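Long-range contacts in electron transfer flavoprotein, beta subunit (Thermotoga maritima, PDB 7KOE), which probably transfers electrons through a bound flavin-adenine dinucleotide, working as one subunit of an electron transfer flavoprotein: residues Lys19-Thr24 against Gln134-Gly138; Gly73-Lys78 against Val93-Asp97; Ala107-Thr111 against Leu228-Cys233; Trp114-Ile119 against Trp221-Leu226. All blocks are in the same frame, centred on the assembly; numbering follows the deposited sequence.

How the contacts relate
Contact 1 lies nearest the centre of the chain, about 8 Å from it; the centres of contacts 2, 3 and 4 lie about 17, 20 and 21 Å out. All four are partly buried; contacts 2 and 3 also include exposed residues, such as Pro75 and Lys232, while contacts 1 and 4 have none among the residues that touch. Contact 1 is built round a salt bridge, and like contact 3 it touches FAD. Contact 2 sets a histidine ring against a turn. Contacts 3 and 4 share helix 105-119 and have related chemistry, an aromatic face covered by a lysine chain. Contact 2 meets contact 4 where strand 91-95 pairs with Trp221; Gln20 of contact 1 reaches Gln76 of contact 2.

Contact 1 (Lys19-Thr24 against Gln134-Gly138); sequences KQVPDT and QAVDG. With FAD (flavin-adenine dinucleotide), chain I.
Lys19 reaches across to Asp137 with an extended side chain whose neighbours change from the adenine to Ala135 and then to the carboxylate. CB lies beside the adenine of FAD, 3.7 Å from N7A, and CG continues along the same ring atoms. CD passes between the adenine and the loop, 3.4 Å from FAD N7A and 3.7 Å from Ala135 CB. CE comes near both carboxylate oxygens, and NZ closes a salt bridge with Asp137 OD1 at 2.9 Å, its hydrogen bond weak. With CG anti to the backbone N (chi1 -167°) and the later torsions extended, the amine is carried to Asp137. Beside the salt bridge lies an apolar patch: Val21 CG1 meets Val136 CB at 3.8 Å, the side chains crossing at about a right angle, and Thr24 CG2 lies 3.7 Å from Val136 CG1. Ala135 N donates to FAD O1A at 3.2 Å with an N-H...O angle of 164°, tying the loop to the pyrophosphate. Lys19 and Ala135 bind FAD, and the contact forms part of its pocket wall. It joins the end of strand 13-22, parallel neighbour of strands 66-72 and 128-132, to the loop between strand 128-132 and helix 143-150.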
# COMPACT_ATOMS: atom_id res chain seq x y z
N LYS A 19 19.08 17.44 32.53
CA LYS A 19 18.02 17.12 31.59
C LYS A 19 18.52 16.08 30.60
O LYS A 19 19.61 16.23 30.04
CB LYS A 19 17.53 18.36 30.85
CG LYS A 19 16.24 18.15 30.10
CD LYS A 19 16.06 19.19 29.03
CE LYS A 19 14.87 18.89 28.16
NZ LYS A 19 14.89 19.71 26.93
N GLN A 20 17.72 15.05 30.37
CA GLN A 20 18.04 14.06 29.36
C GLN A 20 17.74 14.63 27.98
O GLN A 20 16.59 14.99 27.69
CB GLN A 20 17.26 12.78 29.59
CG GLN A 20 17.85 11.60 28.87
CD GLN A 20 16.88 10.46 28.74
OE1 GLN A 20 15.68 10.68 28.59
NE2 GLN A 20 17.39 9.24 28.78
N VAL A 21 18.76 14.72 27.14
CA VAL A 21 18.69 15.41 25.86
C VAL A 21 19.08 14.40 24.80
O VAL A 21 19.97 13.58 25.05
CB VAL A 21 19.60 16.65 25.88
CG1 VAL A 21 19.80 17.25 24.51
CG2 VAL A 21 19.04 17.69 26.82
N PRO A 22 18.42 14.37 23.63
CA PRO A 22 18.90 13.52 22.54
C PRO A 22 20.27 13.95 22.05
O PRO A 22 20.66 15.12 22.17
CB PRO A 22 17.84 13.71 21.45
CG PRO A 22 16.64 14.17 22.17
CD PRO A 22 17.12 14.98 23.33
N ASP A 23 21.03 13.00 21.51
CA ASP A 23 22.38 13.32 21.06
C ASP A 23 22.32 14.12 19.77
O ASP A 23 22.29 13.55 18.68
CB ASP A 23 23.21 12.05 20.87
CG ASP A 23 24.66 12.35 20.55
OD1 ASP A 23 25.46 12.50 21.49
OD2 ASP A 23 24.99 12.45 19.35
N THR A 24 22.32 15.44 19.91
CA THR A 24 22.08 16.34 18.79
C THR A 24 23.26 16.47 17.85
O THR A 24 23.12 17.10 16.79
CB THR A 24 21.71 17.72 19.32
OG1 THR A 24 22.74 18.14 20.22
CG2 THR A 24 20.38 17.65 20.04
N GLN A 134 22.16 25.70 28.73
CA GLN A 134 21.07 25.42 27.82
C GLN A 134 20.90 23.92 27.71
O GLN A 134 21.87 23.17 27.76
CB GLN A 134 21.34 25.99 26.42
CG GLN A 134 20.75 27.33 26.13
CD GLN A 134 21.08 27.78 24.73
OE1 GLN A 134 21.66 27.02 23.95
NE2 GLN A 134 20.71 29.01 24.40
N ALA A 135 19.66 23.49 27.55
CA ALA A 135 19.42 22.20 26.92
C ALA A 135 19.65 22.35 25.43
O ALA A 135 19.78 23.46 24.92
CB ALA A 135 18.01 21.70 27.20
N VAL A 136 19.70 21.23 24.71
CA VAL A 136 19.90 21.37 23.28
C VAL A 136 18.60 21.15 22.51
O VAL A 136 18.41 21.76 21.46
CB VAL A 136 21.01 20.43 22.78
CG1 VAL A 136 21.50 20.88 21.42
CG2 VAL A 136 22.16 20.39 23.75
N ASP A 137 17.68 20.35 23.03
CA ASP A 137 16.34 20.27 22.47
C ASP A 137 15.50 21.38 23.08
O ASP A 137 15.19 21.36 24.28
CB ASP A 137 15.72 18.90 22.72
CG ASP A 137 15.91 18.41 24.13
OD1 ASP A 137 16.77 18.98 24.82
OD2 ASP A 137 15.20 17.48 24.55
N GLY A 138 15.14 22.37 22.27
CA GLY A 138 14.50 23.56 22.80
C GLY A 138 15.47 24.36 23.64
O GLY A 138 15.31 24.47 24.85
PA FAD I . 16.84 24.84 29.50
O1A FAD I . 17.61 25.71 28.57
O2A FAD I . 15.86 25.47 30.42
O5B FAD I . 17.85 23.94 30.35
C5B FAD I . 18.70 24.62 31.30
C4B FAD I . 19.06 23.66 32.41
O4B FAD I . 17.91 23.47 33.27
C3B FAD I . 19.45 22.24 31.99
O3B FAD I . 20.82 22.15 31.61
C2B FAD I . 19.18 21.48 33.29
O2B FAD I . 20.21 21.65 34.24
C1B FAD I . 17.89 22.14 33.75
N9A FAD I . 16.71 21.48 33.22
C8A FAD I . 16.12 21.69 32.00
N7A FAD I . 15.07 20.92 31.81
C5A FAD I . 14.98 20.17 32.98
C6A FAD I . 14.08 19.16 33.40
N6A FAD I . 13.06 18.73 32.66
N1A FAD I . 14.29 18.62 34.62
C2A FAD I . 15.32 19.06 35.35
N3A FAD I . 16.22 19.99 35.06
C4A FAD I . 15.99 20.51 33.84
N1 FAD I . 9.61 25.81 26.64
C2 FAD I . 9.58 27.14 26.88
O2 FAD I . 9.42 27.57 28.02
N3 FAD I . 9.71 28.05 25.89
C4 FAD I . 9.90 27.68 24.58
O4 FAD I . 10.02 28.54 23.72
C4X FAD I . 9.94 26.31 24.29
N5 FAD I . 10.11 25.95 23.04
C5X FAD I . 10.14 24.60 22.78
C6 FAD I . 10.32 24.19 21.45
C7 FAD I . 10.36 22.86 21.12
C7M FAD I . 10.56 22.45 19.68
C8 FAD I . 10.23 21.88 22.13
C8M FAD I . 10.27 20.42 21.79
C9 FAD I . 10.05 22.28 23.44
C9A FAD I . 10.01 23.63 23.79
N10 FAD I . 9.83 24.07 25.10
C10 FAD I . 9.79 25.41 25.40
C1' FAD I . 9.68 23.08 26.19
C2' FAD I . 10.76 23.22 27.24
O2' FAD I . 11.98 22.67 26.76
C3' FAD I . 10.38 22.49 28.53
O3' FAD I . 9.44 23.29 29.24
C4' FAD I . 11.58 22.17 29.43
O4' FAD I . 11.14 21.99 30.78
C5' FAD I . 12.63 23.26 29.40
O5' FAD I . 13.80 22.77 28.69
P FAD I . 14.68 23.81 27.85
O1P FAD I . 14.84 23.29 26.46
O2P FAD I . 14.09 25.16 28.04
O3P FAD I . 16.08 23.74 28.63

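Contact 2 (Gly73-Lys78 against Val93-Asp97); sequences GPPQAK and VHLSD
His94 pushes its imidazole into the turn Gly73-Lys78, and the contacts sort into polar and packing groups. Among the polar ones, Pro74 O sits at the ring edge, in the imidazole plane, 3.0 Å from His94 NE2. The same oxygen accepts from Ala77 N at 3.0 Å, a bond that closes the turn whose carbonyl faces the ring edge. Gly73 N and Leu95 O approach to 3.5 Å where the two segments leave adjacent parallel strands. The packing follows from chi1 of His94 (-159°), which places CG anti to the backbone N and aims the imidazole at the turn. Ser96 CB, from its own segment, covers one face at 3.5 Å above the ring centre. Ala77 CB approaches obliquely, 4.0 Å from His94 NE2, and Lys78 CB comes equally near His94 ND1. Pro75 CG makes a van der Waals contact with Ser96 OG at 3.8 Å. With an alanine at His94, a gap would probably open between the turn and strand 91-95, leaving Pro74 O and Ala77 CB without the ring they now face. The chemistry implies that this beta-alpha-beta crossover is joined here by the fit of the imidazole against a backbone carbonyl and small side chains, with no ion pair across it.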
# COMPACT_ATOMS: atom_id res chain seq x y z
N GLY A 73 11.44 14.36 33.84
CA GLY A 73 11.43 13.87 32.48
C GLY A 73 10.62 12.60 32.30
O GLY A 73 9.86 12.19 33.17
N PRO A 74 10.78 11.96 31.14
CA PRO A 74 10.08 10.71 30.85
C PRO A 74 10.61 9.57 31.71
O PRO A 74 11.63 9.73 32.39
CB PRO A 74 10.38 10.48 29.36
CG PRO A 74 10.79 11.81 28.84
CD PRO A 74 11.52 12.45 29.96
N PRO A 75 9.95 8.41 31.71
CA PRO A 75 10.52 7.25 32.43
C PRO A 75 11.83 6.74 31.86
O PRO A 75 12.56 6.05 32.57
CB PRO A 75 9.41 6.20 32.32
CG PRO A 75 8.18 6.98 32.19
CD PRO A 75 8.53 8.17 31.37
N GLN A 76 12.15 7.06 30.61
CA GLN A 76 13.45 6.71 30.05
C GLN A 76 14.57 7.62 30.53
O GLN A 76 15.73 7.36 30.21
CB GLN A 76 13.39 6.76 28.52
CG GLN A 76 13.01 8.11 27.96
CD GLN A 76 13.58 8.35 26.58
OE1 GLN A 76 14.68 7.89 26.27
NE2 GLN A 76 12.84 9.08 25.75
N ALA A 77 14.26 8.67 31.29
CA ALA A 77 15.26 9.58 31.80
C ALA A 77 15.83 9.15 33.15
O ALA A 77 16.54 9.92 33.78
CB ALA A 77 14.69 10.99 31.92
N LYS A 78 15.51 7.94 33.60
CA LYS A 78 16.20 7.39 34.76
C LYS A 78 17.58 6.87 34.42
O LYS A 78 18.37 6.61 35.33
CB LYS A 78 15.37 6.27 35.40
CG LYS A 78 15.57 4.90 34.78
CD LYS A 78 14.73 3.85 35.48
CE LYS A 78 15.33 3.47 36.82
NZ LYS A 78 16.45 2.51 36.66
N VAL A 93 17.17 11.84 41.92
CA VAL A 93 15.75 12.04 42.18
C VAL A 93 15.04 12.17 40.85
O VAL A 93 15.43 13.00 40.02
CB VAL A 93 15.50 13.27 43.08
CG1 VAL A 93 14.08 13.76 42.94
CG2 VAL A 93 15.81 12.95 44.52
N HIS A 94 14.02 11.36 40.63
CA HIS A 94 13.26 11.39 39.39
C HIS A 94 11.88 11.96 39.66
O HIS A 94 11.19 11.52 40.58
CB HIS A 94 13.16 10.00 38.78
CG HIS A 94 12.86 10.01 37.32
ND1 HIS A 94 12.60 8.86 36.61
CD2 HIS A 94 12.76 11.03 36.44
CE1 HIS A 94 12.36 9.17 35.35
NE2 HIS A 94 12.46 10.48 35.22
N LEU A 95 11.49 12.94 38.86
CA LEU A 95 10.13 13.46 38.87
C LEU A 95 9.45 12.87 37.64
O LEU A 95 9.37 13.51 36.59
CB LEU A 95 10.11 14.98 38.85
CG LEU A 95 11.07 15.68 39.81
CD1 LEU A 95 11.04 17.17 39.55
CD2 LEU A 95 10.72 15.38 41.25
N SER A 96 8.96 11.65 37.78
CA SER A 96 8.42 10.90 36.65
C SER A 96 6.92 10.78 36.81
O SER A 96 6.44 10.09 37.71
CB SER A 96 9.05 9.51 36.55
OG SER A 96 8.50 8.79 35.46
N ASP A 97 6.19 11.44 35.91
CA ASP A 97 4.74 11.44 35.85
C ASP A 97 4.36 12.06 34.52
O ASP A 97 5.01 13.00 34.06
CB ASP A 97 4.12 12.22 37.01
CG ASP A 97 2.70 11.82 37.29
OD1 ASP A 97 2.17 10.95 36.56
OD2 ASP A 97 2.10 12.37 38.24

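Contact 3 (Ala107-Thr111 against Leu228-Cys233); sequences ATTYT and LDPKKC. With FAD (flavin-adenine dinucleotide), chain I.
Tyr110 packs from helix 105-119 into the loop Leu228-Cys233, and its ring carries most of the contact. The tight part lies on the side of Cys233. There Tyr110 CD2 meets Cys233 SG at 3.5 Å, a sulfur-aromatic contact at the ring edge, the sulfur 81° off the ring normal. Leu228 CB approaches obliquely, 3.8 Å from Tyr110 CE2. Next to them along the helix, Ala107 CB packs on the backbone of Cys233. Thr111 OG1, 3.6 Å from Cys233 CB, donates to Ala107 O at 2.7 Å; that bond holds the hydroxyl against the helix, and the carbonyl also takes Thr111 N. Chi1 of Tyr110 (-178°) sets CG anti to the backbone N and extends the ring toward the loop. On the solvent side the hold is looser. The exposed Lys232 crosses the ring at about a right angle, with CD over one face, 4.0 Å from the Tyr110 centroid in a CH-pi contact. A type I turn from Asp229 to Lys232 and an Asx turn, Lys231 N donating to Asp229 OD2, shape the loop. All this is consistent with the parallel alpha/beta fold of the electron transfer flavoprotein domain, a HUP-clan member, in which this helix lines the FAD pocket through Thr108.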
# COMPACT_ATOMS: atom_id res chain seq x y z
N ALA A 107 6.34 25.57 33.69
CA ALA A 107 5.83 24.33 34.23
C ALA A 107 6.94 23.41 34.73
O ALA A 107 6.75 22.69 35.71
CB ALA A 107 4.98 23.62 33.18
N THR A 108 8.11 23.43 34.07
CA THR A 108 9.25 22.65 34.56
C THR A 108 9.77 23.23 35.86
O THR A 108 10.06 22.49 36.81
CB THR A 108 10.36 22.63 33.51
OG1 THR A 108 9.85 22.08 32.30
CG2 THR A 108 11.53 21.79 33.98
N THR A 109 9.90 24.55 35.92
CA THR A 109 10.43 25.20 37.11
C THR A 109 9.49 25.05 38.30
O THR A 109 9.96 24.92 39.43
CB THR A 109 10.68 26.67 36.82
OG1 THR A 109 11.30 26.80 35.54
CG2 THR A 109 11.59 27.23 37.85
N TYR A 110 8.18 25.04 38.06
CA TYR A 110 7.24 24.80 39.15
C TYR A 110 7.35 23.38 39.67
O TYR A 110 7.23 23.14 40.87
CB TYR A 110 5.81 25.09 38.69
CG TYR A 110 4.79 24.91 39.78
CD1 TYR A 110 4.76 25.75 40.88
CD2 TYR A 110 3.85 23.89 39.71
CE1 TYR A 110 3.83 25.60 41.87
CE2 TYR A 110 2.92 23.72 40.71
CZ TYR A 110 2.91 24.57 41.79
OH TYR A 110 1.98 24.41 42.78
N THR A 111 7.59 22.42 38.77
CA THR A 111 7.84 21.05 39.20
C THR A 111 9.20 20.93 39.87
O THR A 111 9.34 20.24 40.88
CB THR A 111 7.76 20.11 38.00
OG1 THR A 111 6.60 20.42 37.23
CG2 THR A 111 7.68 18.68 38.47
N LEU A 228 1.99 19.28 44.73
CA LEU A 228 1.73 20.44 43.90
C LEU A 228 0.33 20.40 43.29
O LEU A 228 -0.42 19.43 43.45
CB LEU A 228 2.82 20.55 42.83
CG LEU A 228 3.33 19.25 42.19
CD1 LEU A 228 2.39 18.61 41.18
CD2 LEU A 228 4.67 19.53 41.54
N ASP A 229 -0.02 21.46 42.57
CA ASP A 229 -1.29 21.53 41.87
C ASP A 229 -1.27 20.57 40.68
O ASP A 229 -0.26 20.50 39.96
CB ASP A 229 -1.54 22.97 41.39
CG ASP A 229 -2.79 23.10 40.55
OD1 ASP A 229 -3.86 23.40 41.11
OD2 ASP A 229 -2.70 22.94 39.31
N PRO A 230 -2.35 19.82 40.44
CA PRO A 230 -2.31 18.78 39.40
C PRO A 230 -2.31 19.31 37.98
O PRO A 230 -1.94 18.57 37.07
CB PRO A 230 -3.57 17.95 39.68
CG PRO A 230 -4.01 18.33 41.05
CD PRO A 230 -3.58 19.75 41.24
N LYS A 231 -2.72 20.56 37.75
CA LYS A 231 -2.71 21.12 36.40
C LYS A 231 -1.92 22.42 36.32
O LYS A 231 -2.20 23.26 35.46
CB LYS A 231 -4.14 21.31 35.88
CG LYS A 231 -5.04 22.20 36.72
CD LYS A 231 -6.38 22.36 36.03
CE LYS A 231 -7.16 21.06 36.02
NZ LYS A 231 -8.50 21.21 35.40
N LYS A 232 -0.93 22.59 37.19
CA LYS A 232 0.04 23.66 37.06
C LYS A 232 1.39 23.16 36.57
O LYS A 232 2.40 23.86 36.72
CB LYS A 232 0.20 24.39 38.39
CG LYS A 232 0.27 25.90 38.25
CD LYS A 232 0.46 26.57 39.59
CE LYS A 232 0.48 28.08 39.44
NZ LYS A 232 0.70 28.75 40.75
N CYS A 233 1.44 21.96 35.98
CA CYS A 233 2.72 21.33 35.68
C CYS A 233 2.83 20.76 34.27
O CYS A 233 3.94 20.53 33.79
CB CYS A 233 3.00 20.21 36.67
SG CYS A 233 3.05 20.73 38.37
PA FAD I . 16.84 24.84 29.50
O1A FAD I . 17.61 25.71 28.57
O2A FAD I . 15.86 25.47 30.42
O5B FAD I . 17.85 23.94 30.35
C5B FAD I . 18.70 24.62 31.30
C4B FAD I . 19.06 23.66 32.41
O4B FAD I . 17.91 23.47 33.27
C3B FAD I . 19.45 22.24 31.99
O3B FAD I . 20.82 22.15 31.61
C2B FAD I . 19.18 21.48 33.29
O2B FAD I . 20.21 21.65 34.24
C1B FAD I . 17.89 22.14 33.75
N9A FAD I . 16.71 21.48 33.22
C8A FAD I . 16.12 21.69 32.00
N7A FAD I . 15.07 20.92 31.81
C5A FAD I . 14.98 20.17 32.98
C6A FAD I . 14.08 19.16 33.40
N6A FAD I . 13.06 18.73 32.66
N1A FAD I . 14.29 18.62 34.62
C2A FAD I . 15.32 19.06 35.35
N3A FAD I . 16.22 19.99 35.06
C4A FAD I . 15.99 20.51 33.84
N1 FAD I . 9.61 25.81 26.64
C2 FAD I . 9.58 27.14 26.88
O2 FAD I . 9.42 27.57 28.02
N3 FAD I . 9.71 28.05 25.89
C4 FAD I . 9.90 27.68 24.58
O4 FAD I . 10.02 28.54 23.72
C4X FAD I . 9.94 26.31 24.29
N5 FAD I . 10.11 25.95 23.04
C5X FAD I . 10.14 24.60 22.78
C6 FAD I . 10.32 24.19 21.45
C7 FAD I . 10.36 22.86 21.12
C7M FAD I . 10.56 22.45 19.68
C8 FAD I . 10.23 21.88 22.13
C8M FAD I . 10.27 20.42 21.79
C9 FAD I . 10.05 22.28 23.44
C9A FAD I . 10.01 23.63 23.79
N10 FAD I . 9.83 24.07 25.10
C10 FAD I . 9.79 25.41 25.40
C1' FAD I . 9.68 23.08 26.19
C2' FAD I . 10.76 23.22 27.24
O2' FAD I . 11.98 22.67 26.76
C3' FAD I . 10.38 22.49 28.53
O3' FAD I . 9.44 23.29 29.24
C4' FAD I . 11.58 22.17 29.43
O4' FAD I . 11.14 21.99 30.78
C5' FAD I . 12.63 23.26 29.40
O5' FAD I . 13.80 22.77 28.69
P FAD I . 14.68 23.81 27.85
O1P FAD I . 14.84 23.29 26.46
O2P FAD I . 14.09 25.16 28.04
O3P FAD I . 16.08 23.74 28.63

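Contact 4 (Trp114-Ile119 against Trp221-Leu226)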
# COMPACT_ATOMS: atom_id res chain seq x y z
N TRP A 114 9.17 22.48 43.43
CA TRP A 114 8.59 21.55 44.39
C TRP A 114 9.33 20.22 44.43
O TRP A 114 9.16 19.46 45.38
CB TRP A 114 7.11 21.32 44.08
CG TRP A 114 6.27 22.44 44.58
CD1 TRP A 114 5.59 23.35 43.82
CD2 TRP A 114 6.03 22.80 45.95
NE1 TRP A 114 4.94 24.24 44.63
CE2 TRP A 114 5.19 23.93 45.94
CE3 TRP A 114 6.44 22.27 47.17
CZ2 TRP A 114 4.75 24.53 47.11
CZ3 TRP A 114 6.01 22.88 48.33
CH2 TRP A 114 5.17 24.00 48.29
N GLY A 115 10.16 19.94 43.42
CA GLY A 115 11.03 18.78 43.51
C GLY A 115 12.19 19.02 44.44
O GLY A 115 12.54 18.15 45.24
N ILE A 116 12.81 20.20 44.36
CA ILE A 116 13.92 20.53 45.24
C ILE A 116 13.40 20.84 46.65
O ILE A 116 14.10 20.60 47.64
CB ILE A 116 14.74 21.68 44.63
CG1 ILE A 116 15.33 21.25 43.29
CG2 ILE A 116 15.90 22.10 45.49
CD1 ILE A 116 15.83 22.39 42.46
N LYS A 117 12.16 21.31 46.76
CA LYS A 117 11.58 21.56 48.08
C LYS A 117 11.35 20.28 48.86
O LYS A 117 11.39 20.29 50.10
CB LYS A 117 10.27 22.33 47.95
CG LYS A 117 10.43 23.84 48.03
CD LYS A 117 10.98 24.27 49.38
CE LYS A 117 11.25 25.76 49.41
NZ LYS A 117 11.76 26.19 50.74
N LYS A 118 11.12 19.16 48.17
CA LYS A 118 11.05 17.88 48.87
C LYS A 118 12.44 17.34 49.20
O LYS A 118 12.60 16.63 50.20
CB LYS A 118 10.26 16.86 48.04
CG LYS A 118 9.83 15.65 48.83
CD LYS A 118 8.69 14.90 48.18
CE LYS A 118 8.28 13.72 49.06
NZ LYS A 118 7.12 12.98 48.51
N ILE A 119 13.44 17.67 48.38
CA ILE A 119 14.83 17.38 48.72
C ILE A 119 15.24 18.17 49.95
O ILE A 119 15.98 17.67 50.81
CB ILE A 119 15.73 17.67 47.51
CG1 ILE A 119 15.35 16.78 46.33
CG2 ILE A 119 17.19 17.45 47.83
CD1 ILE A 119 16.15 17.06 45.07
N TRP A 221 9.44 10.34 42.20
CA TRP A 221 8.39 11.10 42.85
C TRP A 221 7.36 11.51 41.80
O TRP A 221 7.71 12.15 40.80
CB TRP A 221 8.96 12.33 43.55
CG TRP A 221 9.69 12.02 44.80
CD1 TRP A 221 9.55 10.92 45.58
CD2 TRP A 221 10.69 12.83 45.43
NE1 TRP A 221 10.40 10.99 46.65
CE2 TRP A 221 11.11 12.15 46.58
CE3 TRP A 221 11.26 14.06 45.12
CZ2 TRP A 221 12.08 12.66 47.43
CZ3 TRP A 221 12.23 14.57 45.96
CH2 TRP A 221 12.63 13.87 47.10
N THR A 222 6.11 11.13 42.03
CA THR A 222 5.02 11.52 41.15
C THR A 222 4.47 12.88 41.58
O THR A 222 5.02 13.55 42.45
CB THR A 222 3.93 10.45 41.15
OG1 THR A 222 3.61 10.10 42.50
CG2 THR A 222 4.40 9.21 40.41
N HIS A 223 3.36 13.29 40.97
CA HIS A 223 2.75 14.56 41.33
C HIS A 223 2.01 14.49 42.66
O HIS A 223 1.77 15.54 43.27
CB HIS A 223 1.81 15.04 40.22
CG HIS A 223 0.46 14.39 40.25
ND1 HIS A 223 0.23 13.14 39.73
CD2 HIS A 223 -0.73 14.83 40.71
CE1 HIS A 223 -1.05 12.83 39.88
NE2 HIS A 223 -1.65 13.84 40.48
N LYS A 224 1.64 13.29 43.12
CA LYS A 224 1.10 13.14 44.46
C LYS A 224 2.19 13.21 45.51
O LYS A 224 1.95 13.68 46.63
CB LYS A 224 0.33 11.82 44.55
CG LYS A 224 -0.34 11.54 45.89
CD LYS A 224 -1.44 12.55 46.19
CE LYS A 224 -2.17 12.20 47.47
NZ LYS A 224 -1.29 12.35 48.66
N ASP A 225 3.41 12.80 45.16
CA ASP A 225 4.52 12.80 46.11
C ASP A 225 4.95 14.21 46.47
O ASP A 225 5.39 14.45 47.60
CB ASP A 225 5.70 12.03 45.53
CG ASP A 225 5.42 10.55 45.37
OD1 ASP A 225 5.31 9.86 46.40
OD2 ASP A 225 5.29 10.09 44.22
N LEU A 226 4.84 15.15 45.54
CA LEU A 226 5.32 16.51 45.79
C LEU A 226 4.27 17.39 46.44
O LEU A 226 4.63 18.30 47.21
CB LEU A 226 5.78 17.13 44.47
CG LEU A 226 6.81 16.28 43.73
CD1 LEU A 226 7.08 16.82 42.35
CD2 LEU A 226 8.09 16.22 44.54
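Lys118 and Trp221 meet because of their first torsions: chi1 of Lys118 (-165°) puts CG anti to the backbone N and sends an extended chain away from helix 105-119, while chi1 of Trp221 (-74°) sets CG beside the backbone N and lays one face of the indole against that chain. The lysine then runs obliquely over this face of the ring system. Its CD stands 3.9 Å from the centroid of the Trp221 six-membered ring, almost on the ring normal, in a CH-pi contact. Further out, NZ lies 4.3 Å from the centroid of the five-membered ring, 12° off the normal, a cation-pi arrangement over the face. NZ also donates to the backbone oxygen of Asp225, a bond modelled too short for its length to be trusted. The carboxylate of Asp225 stays outside salt-bridge range, but the opposite charges are near enough that some attraction is likely.

The indole edge is filled from the helix, with Ile119 CG1 3.8 Å and Gly115 O 3.7 Å from Trp221 CZ3. Leu226 CD2 packs 3.9 Å from Lys118 CD and also touches the helix backbone, 3.5 Å from Trp114 O. Replacing Trp221 by an alanine would probably leave the Lys118 chain without its supporting face and open a gap beside Ile119.

Asp225 also accepts from Thr222 N at 2.6 Å through the anti lone pair of OD2. With Thr222 at the N-cap, this is one half of a capping box, here starting the short helix 223-226 that comes after strand 219-220, the neighbour of strand 91-95, and packs against helix 105-119.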